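Side-chain contacts in GDNF family receptor alpha-3 (Homo sapiens, PDB 2GH0), which serves as the cell-surface receptor for artemin, a survival factor for peripheral sensory and sympathetic neurons, and its ligand-bound form leads to activation of RET: residues C41-H44 with V45-Q49; F15-L18 with C19-N22; M199-H202 with S203-S207. All coordinates share one frame; numbering follows the deposited sequence.

Contact 1: C41-H44 with V45-Q49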
loop_
_atom_site.group_PDB
_atom_site.type_symbol
_atom_site.label_atom_id
_atom_site.label_comp_id
_atom_site.label_asym_id
_atom_site.label_seq_id
_atom_site.Cartn_x
_atom_site.Cartn_y
_atom_site.Cartn_z
ATOM N N CYS C 41 -2.004 3.878 -34.400
ATOM C CA CYS C 41 -1.713 2.571 -34.968
ATOM C C CYS C 41 -0.447 2.467 -35.815
ATOM O O CYS C 41 -0.291 3.122 -36.850
ATOM C CB CYS C 41 -2.954 1.915 -35.623
ATOM S SG CYS C 41 -2.833 1.661 -37.418
ATOM N N GLN C 42 0.476 1.647 -35.339
ATOM C CA GLN C 42 1.604 1.213 -36.143
ATOM C C GLN C 42 1.052 0.095 -37.002
ATOM O O GLN C 42 0.685 -0.944 -36.468
ATOM C CB GLN C 42 2.734 0.676 -35.263
ATOM C CG GLN C 42 3.577 1.774 -34.561
ATOM C CD GLN C 42 2.839 2.386 -33.389
ATOM O OE1 GLN C 42 2.033 1.706 -32.733
ATOM N NE2 GLN C 42 3.096 3.675 -33.112
ATOM N N ARG C 43 1.004 0.289 -38.321
ATOM C CA ARG C 43 0.250 -0.651 -39.146
ATOM C C ARG C 43 0.854 -2.059 -39.125
ATOM O O ARG C 43 0.129 -3.049 -39.169
ATOM C CB ARG C 43 0.091 -0.115 -40.577
ATOM C CG ARG C 43 -0.746 -0.986 -41.478
ATOM C CD ARG C 43 -0.840 -0.363 -42.891
ATOM N NE ARG C 43 -1.090 -1.403 -43.869
ATOM C CZ ARG C 43 -0.154 -1.935 -44.657
ATOM N NH1 ARG C 43 1.113 -1.500 -44.582
ATOM N NH2 ARG C 43 -0.492 -2.905 -45.531
ATOM N N HIS C 44 2.187 -2.138 -39.090
ATOM C CA HIS C 44 2.879 -3.434 -39.087
ATOM C C HIS C 44 2.659 -4.253 -37.796
ATOM O O HIS C 44 2.664 -5.493 -37.822
ATOM C CB HIS C 44 4.366 -3.256 -39.371
ATOM C CG HIS C 44 5.096 -2.469 -38.333
ATOM N ND1 HIS C 44 5.132 -1.087 -38.323
ATOM C CD2 HIS C 44 5.858 -2.873 -37.285
ATOM C CE1 HIS C 44 5.875 -0.679 -37.307
ATOM N NE2 HIS C 44 6.330 -1.741 -36.663
ATOM N N VAL C 45 2.458 -3.560 -36.684
ATOM C CA VAL C 45 2.199 -4.250 -35.430
ATOM C C VAL C 45 0.764 -4.760 -35.481
ATOM O O VAL C 45 0.499 -5.872 -35.115
ATOM C CB VAL C 45 2.397 -3.346 -34.215
ATOM C CG1 VAL C 45 2.141 -4.130 -32.915
ATOM C CG2 VAL C 45 3.799 -2.811 -34.218
ATOM N N CYS C 46 -0.153 -3.939 -35.967
ATOM C CA CYS C 46 -1.568 -4.401 -36.125
ATOM C C CYS C 46 -1.646 -5.632 -37.013
ATOM O O CYS C 46 -2.298 -6.638 -36.699
ATOM C CB CYS C 46 -2.398 -3.238 -36.667
ATOM S SG CYS C 46 -4.066 -3.679 -37.233
ATOM N N LEU C 47 -0.930 -5.587 -38.135
ATOM C CA LEU C 47 -0.968 -6.695 -39.098
ATOM C C LEU C 47 -0.422 -7.968 -38.421
ATOM O O LEU C 47 -0.968 -9.036 -38.585
ATOM C CB LEU C 47 -0.081 -6.306 -40.312
ATOM C CG LEU C 47 -0.650 -5.870 -41.636
ATOM C CD1 LEU C 47 -2.171 -5.534 -41.702
ATOM C CD2 LEU C 47 0.368 -4.899 -42.396
ATOM N N ARG C 48 0.655 -7.847 -37.673
ATOM C CA ARG C 48 1.289 -8.981 -37.011
ATOM C C ARG C 48 0.345 -9.581 -35.933
ATOM O O ARG C 48 0.241 -10.802 -35.790
ATOM C CB ARG C 48 2.588 -8.521 -36.326
ATOM C CG ARG C 48 3.318 -9.619 -35.562
ATOM C CD ARG C 48 3.715 -10.759 -36.531
ATOM N NE ARG C 48 2.799 -11.907 -36.385
ATOM C CZ ARG C 48 2.907 -13.059 -37.048
ATOM N NH1 ARG C 48 3.891 -13.258 -37.935
ATOM N NH2 ARG C 48 2.060 -14.030 -36.790
ATOM N N GLN C 49 -0.364 -8.721 -35.220
ATOM C CA GLN C 49 -1.353 -9.226 -34.197
ATOM C C GLN C 49 -2.564 -9.889 -34.847
ATOM O O GLN C 49 -3.150 -10.837 -34.286
ATOM C CB GLN C 49 -1.764 -8.099 -33.232
ATOM C CG GLN C 49 -0.590 -7.601 -32.358
ATOM C CD GLN C 49 0.003 -8.780 -31.568
ATOM O OE1 GLN C 49 -0.698 -9.449 -30.819
ATOM N NE2 GLN C 49 1.257 -9.080 -31.808
#

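Contact 2: F15-L18 with C19-N22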
loop_
_atom_site.group_PDB
_atom_site.type_symbol
_atom_site.label_atom_id
_atom_site.label_comp_id
_atom_site.label_asym_id
_atom_site.label_seq_id
_atom_site.Cartn_x
_atom_site.Cartn_y
_atom_site.Cartn_z
ATOM N N PHE C 15 -21.227 -13.141 -31.306
ATOM C CA PHE C 15 -20.000 -13.906 -31.591
ATOM C C PHE C 15 -18.686 -13.300 -31.103
ATOM O O PHE C 15 -17.762 -14.035 -30.744
ATOM C CB PHE C 15 -19.897 -14.286 -33.064
ATOM C CG PHE C 15 -20.808 -15.433 -33.427
ATOM C CD1 PHE C 15 -22.047 -15.186 -34.025
ATOM C CD2 PHE C 15 -20.414 -16.733 -33.162
ATOM C CE1 PHE C 15 -22.929 -16.225 -34.353
ATOM C CE2 PHE C 15 -21.283 -17.802 -33.460
ATOM C CZ PHE C 15 -22.546 -17.550 -34.061
ATOM N N ALA C 16 -18.603 -11.975 -31.109
ATOM C CA ALA C 16 -17.471 -11.265 -30.464
ATOM C C ALA C 16 -17.436 -11.678 -29.017
ATOM O O ALA C 16 -16.403 -11.991 -28.467
ATOM C CB ALA C 16 -17.619 -9.728 -30.591
ATOM N N MET C 17 -18.582 -11.666 -28.382
ATOM C CA MET C 17 -18.618 -12.003 -26.956
ATOM C C MET C 17 -18.340 -13.493 -26.635
ATOM O O MET C 17 -17.789 -13.803 -25.550
ATOM C CB MET C 17 -19.936 -11.505 -26.361
ATOM C CG MET C 17 -20.019 -9.950 -26.383
ATOM S SD MET C 17 -18.649 -9.100 -25.543
ATOM C CE MET C 17 -17.515 -8.724 -26.855
ATOM N N LEU C 18 -18.719 -14.423 -27.537
ATOM C CA LEU C 18 -18.281 -15.830 -27.387
ATOM C C LEU C 18 -16.782 -15.950 -27.350
ATOM O O LEU C 18 -16.206 -16.761 -26.639
ATOM C CB LEU C 18 -18.762 -16.679 -28.539
ATOM C CG LEU C 18 -19.956 -17.571 -28.557
ATOM C CD1 LEU C 18 -19.843 -18.406 -29.878
ATOM C CD2 LEU C 18 -20.048 -18.470 -27.287
ATOM N N CYS C 19 -16.100 -15.142 -28.144
ATOM C CA CYS C 19 -14.628 -15.091 -28.109
ATOM C C CYS C 19 -14.142 -14.569 -26.745
ATOM O O CYS C 19 -13.210 -15.128 -26.121
ATOM C CB CYS C 19 -14.137 -14.166 -29.277
ATOM S SG CYS C 19 -12.288 -13.906 -29.400
ATOM N N THR C 20 -14.756 -13.482 -26.272
ATOM C CA THR C 20 -14.371 -12.874 -24.988
ATOM C C THR C 20 -14.551 -13.892 -23.872
ATOM O O THR C 20 -13.794 -13.907 -22.857
ATOM C CB THR C 20 -15.250 -11.630 -24.724
ATOM O OG1 THR C 20 -15.040 -10.660 -25.779
ATOM C CG2 THR C 20 -14.971 -11.030 -23.373
ATOM N N LEU C 21 -15.562 -14.748 -24.022
ATOM C CA LEU C 21 -15.831 -15.798 -23.024
ATOM C C LEU C 21 -14.775 -16.934 -22.995
ATOM O O LEU C 21 -14.711 -17.718 -22.050
ATOM C CB LEU C 21 -17.230 -16.387 -23.253
ATOM C CG LEU C 21 -18.389 -15.501 -22.790
ATOM C CD1 LEU C 21 -19.652 -16.202 -23.291
ATOM C CD2 LEU C 21 -18.433 -15.378 -21.311
ATOM N N ASN C 22 -13.949 -17.012 -24.027
ATOM C CA ASN C 22 -12.946 -18.078 -24.125
ATOM C C ASN C 22 -11.629 -17.408 -23.812
ATOM O O ASN C 22 -11.286 -16.449 -24.480
ATOM C CB ASN C 22 -12.928 -18.685 -25.560
ATOM C CG ASN C 22 -11.814 -19.709 -25.743
ATOM O OD1 ASN C 22 -10.736 -19.358 -26.227
ATOM N ND2 ASN C 22 -12.032 -20.976 -25.263
#

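Contact 3: M199-H202 with S203-S207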
loop_
_atom_site.group_PDB
_atom_site.type_symbol
_atom_site.label_atom_id
_atom_site.label_comp_id
_atom_site.label_asym_id
_atom_site.label_seq_id
_atom_site.Cartn_x
_atom_site.Cartn_y
_atom_site.Cartn_z
ATOM N N MET C 199 -22.080 -18.764 -42.435
ATOM C CA MET C 199 -23.035 -17.809 -41.838
ATOM C C MET C 199 -24.388 -18.390 -41.443
ATOM O O MET C 199 -24.962 -18.015 -40.387
ATOM C CB MET C 199 -23.185 -16.559 -42.762
ATOM C CG MET C 199 -21.902 -15.659 -42.690
ATOM S SD MET C 199 -22.303 -14.209 -43.677
ATOM C CE MET C 199 -20.723 -13.353 -43.605
ATOM N N ARG C 200 -24.981 -19.232 -42.299
ATOM C CA ARG C 200 -26.213 -19.949 -41.942
ATOM C C ARG C 200 -26.017 -20.764 -40.671
ATOM O O ARG C 200 -26.844 -20.748 -39.753
ATOM C CB ARG C 200 -26.710 -20.869 -43.081
ATOM C CG ARG C 200 -27.299 -20.217 -44.444
ATOM C CD ARG C 200 -27.405 -21.443 -45.605
ATOM N NE ARG C 200 -26.735 -20.950 -46.857
ATOM C CZ ARG C 200 -25.998 -21.704 -47.637
ATOM N NH1 ARG C 200 -25.782 -22.936 -47.310
ATOM N NH2 ARG C 200 -25.433 -21.223 -48.741
ATOM N N PHE C 201 -24.878 -21.448 -40.593
ATOM C CA PHE C 201 -24.617 -22.266 -39.387
ATOM C C PHE C 201 -24.601 -21.370 -38.165
ATOM O O PHE C 201 -25.190 -21.678 -37.150
ATOM C CB PHE C 201 -23.263 -22.991 -39.490
ATOM C CG PHE C 201 -22.785 -23.534 -38.168
ATOM C CD1 PHE C 201 -23.515 -24.524 -37.501
ATOM C CD2 PHE C 201 -21.591 -23.020 -37.587
ATOM C CE1 PHE C 201 -23.077 -25.002 -36.228
ATOM C CE2 PHE C 201 -21.141 -23.497 -36.388
ATOM C CZ PHE C 201 -21.881 -24.471 -35.702
ATOM N N HIS C 202 -23.906 -20.239 -38.279
ATOM C CA HIS C 202 -23.920 -19.248 -37.185
ATOM C C HIS C 202 -25.309 -18.743 -36.740
ATOM O O HIS C 202 -25.590 -18.667 -35.523
ATOM C CB HIS C 202 -22.974 -18.076 -37.558
ATOM C CG HIS C 202 -21.545 -18.493 -37.539
ATOM N ND1 HIS C 202 -20.581 -17.864 -38.265
ATOM C CD2 HIS C 202 -20.923 -19.512 -36.884
ATOM C CE1 HIS C 202 -19.406 -18.447 -38.064
ATOM N NE2 HIS C 202 -19.589 -19.461 -37.239
ATOM N N SER C 203 -26.178 -18.419 -37.673
ATOM C CA SER C 203 -27.580 -18.069 -37.361
ATOM C C SER C 203 -28.309 -19.209 -36.626
ATOM O O SER C 203 -29.132 -18.972 -35.711
ATOM C CB SER C 203 -28.405 -17.722 -38.617
ATOM O OG SER C 203 -27.719 -16.673 -39.282
ATOM N N GLN C 204 -27.983 -20.439 -37.017
ATOM C CA GLN C 204 -28.693 -21.588 -36.483
ATOM C C GLN C 204 -28.251 -21.956 -35.081
ATOM O O GLN C 204 -29.066 -22.448 -34.263
ATOM C CB GLN C 204 -28.533 -22.764 -37.441
ATOM C CG GLN C 204 -29.240 -22.509 -38.788
ATOM C CD GLN C 204 -28.735 -23.441 -39.925
ATOM O OE1 GLN C 204 -28.074 -24.478 -39.679
ATOM N NE2 GLN C 204 -29.083 -23.093 -41.149
ATOM N N LEU C 205 -26.953 -21.802 -34.819
ATOM C CA LEU C 205 -26.364 -22.095 -33.516
ATOM C C LEU C 205 -27.039 -21.247 -32.451
ATOM O O LEU C 205 -27.327 -21.719 -31.314
ATOM C CB LEU C 205 -24.839 -21.825 -33.572
ATOM C CG LEU C 205 -23.989 -22.290 -32.385
ATOM C CD1 LEU C 205 -24.102 -23.793 -32.087
ATOM C CD2 LEU C 205 -22.520 -21.860 -32.563
ATOM N N PHE C 206 -27.335 -20.006 -32.831
ATOM C CA PHE C 206 -27.994 -19.030 -31.931
ATOM C C PHE C 206 -29.504 -18.979 -31.989
ATOM O O PHE C 206 -30.108 -18.189 -31.260
ATOM C CB PHE C 206 -27.463 -17.596 -32.151
ATOM C CG PHE C 206 -26.294 -17.255 -31.280
ATOM C CD1 PHE C 206 -25.020 -17.366 -31.767
ATOM C CD2 PHE C 206 -26.470 -16.861 -29.954
ATOM C CE1 PHE C 206 -23.892 -17.086 -30.966
ATOM C CE2 PHE C 206 -25.354 -16.561 -29.144
ATOM C CZ PHE C 206 -24.065 -16.682 -29.653
ATOM N N SER C 207 -30.128 -19.797 -32.827
ATOM C CA SER C 207 -31.567 -19.733 -32.949
ATOM C C SER C 207 -32.213 -20.383 -31.737
ATOM O O SER C 207 -31.784 -21.473 -31.322
ATOM C CB SER C 207 -32.048 -20.422 -34.231
ATOM O OG SER C 207 -31.969 -21.844 -34.095
#

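Contact 1: C41-H44 with V45-Q49
Leu-47 covers one face of the Arg-43 guanidinium with its CD2 methyl, one turn on, in the first turns of helix 43-56 of a GDNF/GAS1 domain, a helix preceded by Gln-42 at the N-cap. Leu-47 CB starts close to the Arg-43 carbonyl, 3.5 Å from its O, and CG stays near the same oxygen at 3.8 Å. The CD2 methyl then stands 3.7 Å above the guanidinium plane of Arg-43, over its centre. Arg-43 meets it with CG anti to the backbone N (chi1 -177°) and a chain extended as far as NE, which takes the head out to Leu-47 CD2. One flat face thus rests on hydrocarbon while NE is bonded to Ala-90 O, which should limit the turning of the guanidinium. The backbone bond from Leu-47 N to Arg-43 O measures 2.9 Å. One disulfide, Cys-41 to Cys-89, holds the residue before the N-cap; another, Cys-46 to Cys-36, holds the first turn. His-44, its CG between backbone N and carbonyl carbon (chi1 64°), receives Val-45 CG2 over one face of its ring, a CH-pi contact 4.0 Å from the centroid.

Contact 2: F15-L18 with C19-N22
Met-17 and Thr-20 run alongside one another, the thioether hooked back until its methyl meets the hydroxyl, with Met-17 CE 3.3 Å from Thr-20 OG1. That approach depends on the bends at chi2 (-56°) and chi3 of Met-17; the CB of this residue starts out pointing away from the following turn, and only the folded end returns to it. Thr-20 OG1, anti to its own carbonyl carbon, leans back along the helix and donates to Ala-16 O at 3.3 Å, from above the carbonyl plane. The same oxygen takes the amide of Thr-20 at 3.1 Å, this time in the plane, so two donors of one residue grip one carbonyl from different directions. A valine in place of Thr-20 would probably leave Ala-16 O, of the two bonds described, only the one from the amide. All this belongs to the C-terminal part of helix 11-20 in a GDNF/GAS1 domain, where the chain passes to helix 23-35: Cys-19 is joined to Cys-25 by a disulfide, and Asn-22, the N-cap of the next helix, bonds through OD1 to Cys-25 N. Leu-21 CG rests against the carbonyl oxygen of Met-17 at 3.3 Å from O, and that oxygen also accepts the Leu-21 amide at 2.9 Å. Apolar side chains of another protein's chain, probably the ligand artemin, pack on Met-17, Thr-20 and Leu-21, and one of its basic side chains bonds to Thr-20 O.

Contact 3: M199-H202 with S203-S207
Ser-203, Gln-204 and Leu-205 return their amides to the carbonyls of Met-199, Arg-200 and Phe-201 in regular i to i-4 bonds, of which the one from Leu-205 N to Phe-201 O is 2.9 Å long, before the pattern weakens at Phe-206 N to His-202 O, 3.5 Å. This is the C-terminal end of helix 189-205, the last modelled helix of this largely helical, disulfide-rich receptor. Gln-204 lies back over the preceding turn: CG stands anti to its carbonyl carbon (chi1 -66°) and the chain beyond is extended, which takes the amide past the Arg-200 carbonyl. Its CG is pressed to 3.1 Å from Arg-200 O, tight for a carbon against an oxygen, and its NE2 ends 3.8 Å from Arg-200 CB, alongside the root of the arginine. The arginine head leads the other way, to a long, weak ion pair with Glu-193. Elsewhere on the helix Phe-201 and Leu-205 reach out together in one direction, touching apolar to apolar where Phe-201 CZ meets Leu-205 CD2 at 4.1 Å; the methyl reaches the ring obliquely. His-202 turns instead to the loop after helix 59-66, its ND1 bonded to Leu-67 O and its side chain touching Pro-69. Phe-206, the first residue past the helix, keeps the edge of its ring toward the His-202 carbonyl, with CD1 4.0 Å from the oxygen, and packs on Leu-11 and Lys-14. At the end of the modelled chain Ser-207 folds back to clasp a single oxygen: its OG and N both reach Gln-204 O from the same face of the carbonyl plane, OG at 3.0 Å.

Overall arrangement
Contacts 2 and 3 meet although almost the whole chain separates them: their centres are 15 Å apart, and Phe-15 of helix 11-20 reaches the end of helix 189-205. Its ring sits edge-to-face with that of Phe-206, with Phe-15 CZ 3.4 Å from Phe-206 CD1, and also meets the His-202 ring at about 50° between planes. Contact 1, in the same GDNF/GAS1 domain as contact 2, stays separate, its nearest atoms about 11 Å from contact 2 and about 18 Å from contact 3, across the chain's centre from the latter. Contact 2 alone touches another protein chain, probably artemin; in contact 3 the Met-199 side chain lies about 12 Å from a bound GlcNAc.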